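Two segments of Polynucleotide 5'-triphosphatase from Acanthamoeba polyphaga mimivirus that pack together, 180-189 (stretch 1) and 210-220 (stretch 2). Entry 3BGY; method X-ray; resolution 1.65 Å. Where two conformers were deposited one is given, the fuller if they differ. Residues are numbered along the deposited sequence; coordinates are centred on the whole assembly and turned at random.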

ATOM      1  N   PHE A 180     -11.701  -2.692  -4.004  1.00 11.10           N
ATOM      2  CA  PHE A 180     -12.925  -2.489  -4.758  1.00 10.88           C
ATOM      3  C   PHE A 180     -12.673  -1.521  -5.892  1.00 15.06           C
ATOM      4  O   PHE A 180     -12.379  -0.358  -5.660  1.00 13.45           O
ATOM      5  CB  PHE A 180     -14.012  -1.948  -3.823  1.00 13.14           C
ATOM      6  CG  PHE A 180     -14.250  -2.824  -2.633  1.00 12.57           C
ATOM      7  CD1 PHE A 180     -15.120  -3.918  -2.720  1.00 12.61           C
ATOM      8  CD2 PHE A 180     -13.584  -2.577  -1.413  1.00 11.48           C
ATOM      9  CE1 PHE A 180     -15.340  -4.769  -1.625  1.00 11.80           C
ATOM     10  CE2 PHE A 180     -13.800  -3.424  -0.295  1.00 11.84           C
ATOM     11  CZ  PHE A 180     -14.688  -4.531  -0.399  1.00 14.01           C
ATOM     12  N   THR A 181     -12.770  -1.997  -7.133  1.00 12.32           N
ATOM     13  CA  THR A 181     -12.541  -1.129  -8.282  1.00 12.31           C
ATOM     14  C   THR A 181     -13.863  -0.410  -8.549  1.00 16.56           C
ATOM     15  O   THR A 181     -14.775  -0.969  -9.133  1.00 19.73           O
ATOM     16  CB  THR A 181     -12.020  -1.954  -9.503  1.00 13.99           C
ATOM     17  OG1 THR A 181     -10.751  -2.528  -9.165  1.00 17.06           O
ATOM     18  CG2 THR A 181     -11.805  -1.026 -10.714  1.00 18.85           C
ATOM     19  N   ILE A 182     -13.971   0.811  -8.040  1.00 14.21           N
ATOM     20  CA  ILE A 182     -15.222   1.553  -8.159  1.00 17.04           C
ATOM     21  C   ILE A 182     -15.575   2.094  -9.545  1.00 19.83           C
ATOM     22  O   ILE A 182     -16.752   2.266  -9.865  1.00 23.24           O
ATOM     23  CB  ILE A 182     -15.357   2.605  -7.028  1.00 29.17           C
ATOM     24  CG1 ILE A 182     -14.149   3.532  -7.003  1.00 31.89           C
ATOM     25  CG2 ILE A 182     -15.502   1.889  -5.646  1.00 28.34           C
ATOM     26  CD1 ILE A 182     -14.332   4.750  -6.073  1.00 36.46           C
ATOM     27  N   ASN A 183     -14.551   2.357 -10.345  1.00 18.16           N
ATOM     28  CA  ASN A 183     -14.675   2.812 -11.732  1.00 22.80           C
ATOM     29  C   ASN A 183     -13.325   2.576 -12.377  1.00 18.88           C
ATOM     30  O   ASN A 183     -12.390   2.114 -11.715  1.00 21.76           O
ATOM     31  CB  ASN A 183     -15.152   4.288 -11.860  1.00 24.31           C
ATOM     32  CG  ASN A 183     -14.298   5.276 -11.064  1.00 20.61           C
ATOM     33  OD1 ASN A 183     -13.071   5.307 -11.192  1.00 23.51           O
ATOM     34  ND2 ASN A 183     -14.953   6.117 -10.272  1.00 31.28           N
ATOM     35  N   LYS A 184     -13.193   2.944 -13.651  1.00 20.40           N
ATOM     36  CA  LYS A 184     -11.946   2.742 -14.390  1.00 23.75           C
ATOM     37  C   LYS A 184     -10.719   3.465 -13.859  1.00 19.98           C
ATOM     38  O   LYS A 184      -9.605   3.009 -14.059  1.00 23.53           O
ATOM     39  CB  LYS A 184     -12.141   3.108 -15.872  1.00 31.69           C
ATOM     40  CG  LYS A 184     -12.849   4.436 -16.095  1.00 42.82           C
ATOM     41  CD  LYS A 184     -13.087   4.732 -17.573  1.00 58.49           C
ATOM     42  CE  LYS A 184     -13.924   6.006 -17.728  1.00 64.08           C
ATOM     43  NZ  LYS A 184     -14.263   6.323 -19.147  1.00 70.57           N
ATOM     44  N   ASN A 185     -10.949   4.502 -13.053  1.00 17.56           N
ATOM     45  CA  ASN A 185      -9.858   5.340 -12.559  1.00 17.85           C
ATOM     46  C   ASN A 185      -9.497   5.313 -11.090  1.00 13.28           C
ATOM     47  O   ASN A 185      -8.470   5.870 -10.700  1.00 14.21           O
ATOM     48  CB  ASN A 185     -10.152   6.781 -12.964  1.00 19.58           C
ATOM     49  CG  ASN A 185     -10.465   6.912 -14.443  1.00 18.53           C
ATOM     50  OD1 ASN A 185      -9.738   6.388 -15.275  1.00 21.40           O
ATOM     51  ND2 ASN A 185     -11.559   7.590 -14.768  1.00 27.42           N
ATOM     52  N   SER A 186     -10.290   4.623 -10.286  1.00 17.26           N
ATOM     53  CA  SER A 186     -10.011   4.592  -8.861  1.00 16.00           C
ATOM     54  C   SER A 186     -10.408   3.283  -8.212  1.00 15.85           C
ATOM     55  O   SER A 186     -11.327   2.603  -8.667  1.00 16.71           O
ATOM     56  CB  SER A 186     -10.690   5.760  -8.147  1.00 17.17           C
ATOM     57  OG  SER A 186     -12.073   5.716  -8.377  1.00 25.15           O
ATOM     58  N   ARG A 187      -9.746   2.995  -7.099  1.00 13.13           N
ATOM     59  CA  ARG A 187      -9.960   1.758  -6.348  1.00  7.55           C
ATOM     60  C   ARG A 187      -9.901   2.044  -4.856  1.00 12.66           C
ATOM     61  O   ARG A 187      -9.108   2.880  -4.424  1.00 16.89           O
ATOM     62  CB  ARG A 187      -8.841   0.801  -6.759  1.00 16.74           C
ATOM     63  CG  ARG A 187      -8.986  -0.630  -6.307  1.00 19.50           C
ATOM     64  CD  ARG A 187      -7.784  -1.461  -6.785  1.00 19.55           C
ATOM     65  NE  ARG A 187      -6.643  -1.203  -5.900  1.00 21.27           N
ATOM     66  CZ  ARG A 187      -5.521  -0.572  -6.243  1.00 31.58           C
ATOM     67  NH1 ARG A 187      -5.343  -0.140  -7.487  1.00 32.44           N
ATOM     68  NH2 ARG A 187      -4.636  -0.265  -5.304  1.00 31.30           N
ATOM     69  N   ILE A 188     -10.797   1.413  -4.097  1.00 11.46           N
ATOM     70  CA  ILE A 188     -10.815   1.554  -2.640  1.00 11.61           C
ATOM     71  C   ILE A 188     -10.110   0.314  -2.074  1.00 14.83           C
ATOM     72  O   ILE A 188     -10.493  -0.790  -2.421  1.00 15.10           O
ATOM     73  CB  ILE A 188     -12.273   1.595  -2.093  1.00 13.39           C
ATOM     74  CG1 ILE A 188     -12.954   2.934  -2.454  1.00 20.14           C
ATOM     75  CG2 ILE A 188     -12.296   1.398  -0.534  1.00 17.76           C
ATOM     76  CD1 ILE A 188     -12.524   4.145  -1.599  1.00 26.18           C
ATOM     77  N   ASP A 189      -9.066   0.510  -1.264  1.00 10.23           N
ATOM     78  CA  ASP A 189      -8.356  -0.610  -0.619  1.00 12.43           C
ATOM     79  C   ASP A 189      -8.595  -0.502   0.872  1.00 15.43           C
ATOM     80  O   ASP A 189      -8.390   0.561   1.447  1.00 14.37           O
ATOM     81  CB  ASP A 189      -6.845  -0.535  -0.820  1.00 14.82           C
ATOM     82  CG  ASP A 189      -6.417  -0.795  -2.249  1.00 23.55           C
ATOM     83  OD1 ASP A 189      -7.206  -1.374  -3.034  1.00 19.33           O
ATOM     84  OD2 ASP A 189      -5.263  -0.434  -2.558  1.00 26.23           O
ATOM     85  N   GLU A 210      -6.364  -0.022   7.735  1.00 12.93           N
ATOM     86  CA  GLU A 210      -5.966   1.028   6.794  1.00 17.58           C
ATOM     87  C   GLU A 210      -6.951   1.137   5.653  1.00 20.83           C
ATOM     88  O   GLU A 210      -7.375   0.128   5.106  1.00 18.98           O
ATOM     89  CB  GLU A 210      -4.547   0.718   6.271  1.00 17.79           C
ATOM     90  CG  GLU A 210      -3.503   0.865   7.399  1.00 21.58           C
ATOM     91  CD  GLU A 210      -2.078   0.508   7.045  1.00 32.67           C
ATOM     92  OE1 GLU A 210      -1.801   0.128   5.890  1.00 40.21           O
ATOM     93  OE2 GLU A 210      -1.225   0.612   7.960  1.00 37.55           O
ATOM     94  N   LEU A 211      -7.287   2.372   5.278  1.00 14.72           N
ATOM     95  CA  LEU A 211      -8.249   2.633   4.197  1.00 12.83           C
ATOM     96  C   LEU A 211      -7.648   3.650   3.254  1.00 14.39           C
ATOM     97  O   LEU A 211      -7.171   4.716   3.680  1.00 13.71           O
ATOM     98  CB  LEU A 211      -9.561   3.220   4.738  1.00 12.48           C
ATOM     99  CG  LEU A 211     -10.614   3.729   3.733  1.00 14.91           C
ATOM    100  CD1 LEU A 211     -11.179   2.592   2.884  1.00 13.58           C
ATOM    101  CD2 LEU A 211     -11.758   4.422   4.479  1.00 13.88           C
ATOM    102  N   GLU A 212      -7.630   3.317   1.967  1.00 11.50           N
ATOM    103  CA  GLU A 212      -7.094   4.270   1.001  1.00 13.04           C
ATOM    104  C   GLU A 212      -7.891   4.295  -0.270  1.00 15.00           C
ATOM    105  O   GLU A 212      -8.553   3.331  -0.600  1.00 15.68           O
ATOM    106  CB  GLU A 212      -5.680   3.885   0.535  1.00 16.49           C
ATOM    107  CG  GLU A 212      -4.589   3.825   1.572  1.00 24.65           C
ATOM    108  CD  GLU A 212      -4.363   2.425   2.092  1.00 27.73           C
ATOM    109  OE1 GLU A 212      -4.550   1.445   1.334  1.00 28.69           O
ATOM    110  OE2 GLU A 212      -3.988   2.307   3.266  1.00 31.86           O
ATOM    111  N   LEU A 213      -7.892   5.448  -0.936  0.50 12.13           N
ATOM    112  CA  LEU A 213      -8.503   5.577  -2.259  0.50 12.56           C
ATOM    113  C   LEU A 213      -7.287   5.792  -3.167  0.50 14.41           C
ATOM    114  O   LEU A 213      -6.627   6.834  -3.092  0.50 11.93           O
ATOM    115  CB  LEU A 213      -9.466   6.781  -2.357  0.50 10.52           C
ATOM    116  CG  LEU A 213      -9.957   7.066  -3.796  0.50 14.59           C
ATOM    117  CD1 LEU A 213     -10.922   5.982  -4.252  0.50 16.42           C
ATOM    118  CD2 LEU A 213     -10.597   8.427  -3.892  0.50 11.42           C
ATOM    119  N   GLU A 214      -6.962   4.788  -3.991  0.50 14.19           N
ATOM    120  CA  GLU A 214      -5.809   4.878  -4.892  0.50 14.31           C
ATOM    121  C   GLU A 214      -6.257   5.074  -6.339  0.50 15.14           C
ATOM    122  O   GLU A 214      -7.198   4.423  -6.792  0.50 17.17           O
ATOM    123  CB  GLU A 214      -4.934   3.611  -4.805  0.50 19.13           C
ATOM    124  CG  GLU A 214      -4.683   3.102  -3.393  0.50 19.54           C
ATOM    125  CD  GLU A 214      -3.284   2.567  -3.169  0.50 36.70           C
ATOM    126  OE1 GLU A 214      -2.638   2.082  -4.126  0.50 42.56           O
ATOM    127  OE2 GLU A 214      -2.833   2.621  -2.005  0.50 37.43           O
ATOM    128  N   LEU A 215      -5.562   5.950  -7.067  1.00 11.64           N
ATOM    129  CA  LEU A 215      -5.880   6.218  -8.474  1.00 10.89           C
ATOM    130  C   LEU A 215      -5.240   5.151  -9.375  1.00 15.08           C
ATOM    131  O   LEU A 215      -4.171   4.594  -9.058  1.00 15.12           O
ATOM    132  CB  LEU A 215      -5.395   7.602  -8.918  1.00 13.70           C
ATOM    133  CG  LEU A 215      -6.117   8.737  -8.189  1.00 11.69           C
ATOM    134  CD1 LEU A 215      -5.650  10.020  -8.805  1.00 17.20           C
ATOM    135  CD2 LEU A 215      -7.625   8.641  -8.284  1.00 16.03           C
ATOM    136  N   ILE A 216      -5.950   4.858 -10.461  1.00 14.46           N
ATOM    137  CA  ILE A 216      -5.507   3.929 -11.515  1.00 16.19           C
ATOM    138  C   ILE A 216      -5.101   4.847 -12.693  1.00 18.43           C
ATOM    139  O   ILE A 216      -4.130   4.571 -13.412  1.00 18.22           O
ATOM    140  CB  ILE A 216      -6.652   2.951 -11.926  1.00 16.54           C
ATOM    141  CG1 ILE A 216      -7.010   2.028 -10.765  1.00 23.25           C
ATOM    142  CG2 ILE A 216      -6.266   2.108 -13.185  1.00 21.97           C
ATOM    143  CD1 ILE A 216      -8.311   1.246 -10.967  1.00 21.04           C
ATOM    144  N   ASN A 217      -5.859   5.931 -12.888  1.00 18.31           N
ATOM    145  CA  ASN A 217      -5.568   6.940 -13.930  1.00 19.94           C
ATOM    146  C   ASN A 217      -5.869   8.283 -13.288  1.00 18.89           C
ATOM    147  O   ASN A 217      -6.567   8.334 -12.267  1.00 16.67           O
ATOM    148  CB  ASN A 217      -6.480   6.805 -15.148  1.00 22.67           C
ATOM    149  CG  ASN A 217      -6.331   5.492 -15.859  1.00 19.59           C
ATOM    150  OD1 ASN A 217      -5.242   5.147 -16.323  1.00 26.07           O
ATOM    151  ND2 ASN A 217      -7.414   4.733 -15.924  1.00 23.37           N
ATOM    152  N   LYS A 218      -5.313   9.355 -13.854  1.00 19.42           N
ATOM    153  CA  LYS A 218      -5.552  10.734 -13.371  1.00 17.69           C
ATOM    154  C   LYS A 218      -7.035  11.053 -13.507  1.00 18.24           C
ATOM    155  O   LYS A 218      -7.720  10.498 -14.379  1.00 19.51           O
ATOM    156  CB  LYS A 218      -4.763  11.735 -14.246  1.00 23.71           C
ATOM    157  CG  LYS A 218      -4.902  13.240 -13.879  1.00 33.03           C
ATOM    158  CD  LYS A 218      -4.622  14.196 -15.074  1.00 34.20           C
ATOM    159  CE  LYS A 218      -5.538  13.929 -16.286  1.00 46.11           C
ATOM    160  NZ  LYS A 218      -5.725  15.126 -17.189  1.00 34.58           N
ATOM    161  N   ILE A 219      -7.545  11.843 -12.565  1.00 15.47           N
ATOM    162  CA  ILE A 219      -8.930  12.311 -12.588  1.00 13.56           C
ATOM    163  C   ILE A 219      -8.875  13.788 -12.207  1.00 12.05           C
ATOM    164  O   ILE A 219      -7.877  14.248 -11.669  1.00 14.06           O
ATOM    165  CB  ILE A 219      -9.894  11.567 -11.610  1.00 17.97           C
ATOM    166  CG1 ILE A 219      -9.433  11.653 -10.144  1.00 13.72           C
ATOM    167  CG2 ILE A 219     -10.032  10.108 -12.023  1.00 19.78           C
ATOM    168  CD1 ILE A 219     -10.378  11.018  -9.157  1.00 15.85           C
ATOM    169  N   ASP A 220      -9.960  14.499 -12.487  1.00 15.34           N
ATOM    170  CA  ASP A 220     -10.059  15.917 -12.136  1.00 15.88           C
ATOM    171  C   ASP A 220     -10.155  15.970 -10.615  1.00 11.88           C
ATOM    172  O   ASP A 220     -10.799  15.139 -10.001  1.00 13.17           O
ATOM    173  CB  ASP A 220     -11.340  16.483 -12.743  1.00 13.81           C
ATOM    174  CG  ASP A 220     -11.436  18.014 -12.617  1.00 13.73           C
ATOM    175  OD1 ASP A 220     -11.962  18.507 -11.608  1.00 16.96           O
ATOM    176  OD2 ASP A 220     -10.972  18.698 -13.536  1.00 18.00           O
TER
HETATM  177  O   HOH W   1      -3.431   1.926  -8.878  1.00 26.25           O
HETATM  178  O   HOH W   2      -1.477  -0.366  -4.343  1.00 48.29           O
HETATM  179  O   HOH W   3      -3.217   0.346  -0.999  1.00 34.58           O

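What fastens the two strands to each other? Residues 186-189 run antiparallel to 210-215, their directions 157° apart, and backbone hydrogen bonds join them two by two. R187 N gives its proton to E214 O and E214 N gives its own to R187 O, both at 2.9 Å. Two residues along, D189 N to E212 O and E212 N to D189 O repeat the pair, again at 2.9 Å each. The ladder is carried past the strand by N185 O, which accepts from I216 N at 2.7 Å and, weakly, from N217 N at 3.4 Å. Between these rungs the CA hydrogens also face carbonyls, as where I188 CA lies 3.5 Å from E212 O and L213 CA 3.5 Å from R187 O.

How are the charged side chains on one face of the sheet reconciled? R187, D189, E212 and E214 all project from the same face, so the carboxylates of D189 and E214 lie against a single guanidinium, with that of E212 farther along, beside D189. The arginine meets D189 most closely: R187 NH2 lies 2.8 Å from D189 OD2 in a salt bridge, and R187 NE donates to D189 OD1 at 2.9 Å. Across the strands R187 NH2 also forms a salt bridge with E214 OE1, which sits at the edge of the guanidinium near its plane, but at 3.3 Å this hydrogen bond is weak. The acids remain close to one another, D189 OD2 being 3.9 Å from E214 OE2 and 4.4 Å from E212 OE1. Arginine suits this place because its several N-H groups can serve both strands at once. Water 1 extends the arginine's reach, linking R187 NH1 (3.1 Å) to L215 O (2.8 Å); between the acids, water 3 lies 2.7 Å from D189 OD2 and 2.5 Å from E214 OE2.

What organises the turn end of the contact? Here the asparagines do the polar work. N217 ND2 donates to N185 OD1 at 2.9 Å, an amide-to-amide bond that joins the loops beyond the paired strands. N183 supports the turn from within stretch 1, since its OD1 accepts from N185 N at 2.9 Å. An amide suits such positions because it offers a donor and an acceptor without charge.

What fills the rest of the contact? On the face opposite the charged cluster, S186, I188, L213 and L215 are buried. I188 CD1 packs 3.6 Å from L213 CD1, and I188 CG2 lies 3.8 Å from L211 CD1; I182 CD1 extends the patch, 4.1 Å from L213 CD1. S186 brings little bulk, and its CB lies 3.9 Å from L213 CD1. Branched aliphatic chains suit the buried places of I188, L211 and L213, filling space while the backbone supplies the polar bonds. Toward the turn, I216 lies over stretch 1 while staying exposed, with its CG2 3.6 Å from K184 O and its CD1 4.2 Å from T181 CG2. I219 CG2 approaches N185 CB at 3.5 Å. Altogether the two stretches bury 749 Å², counting both sides.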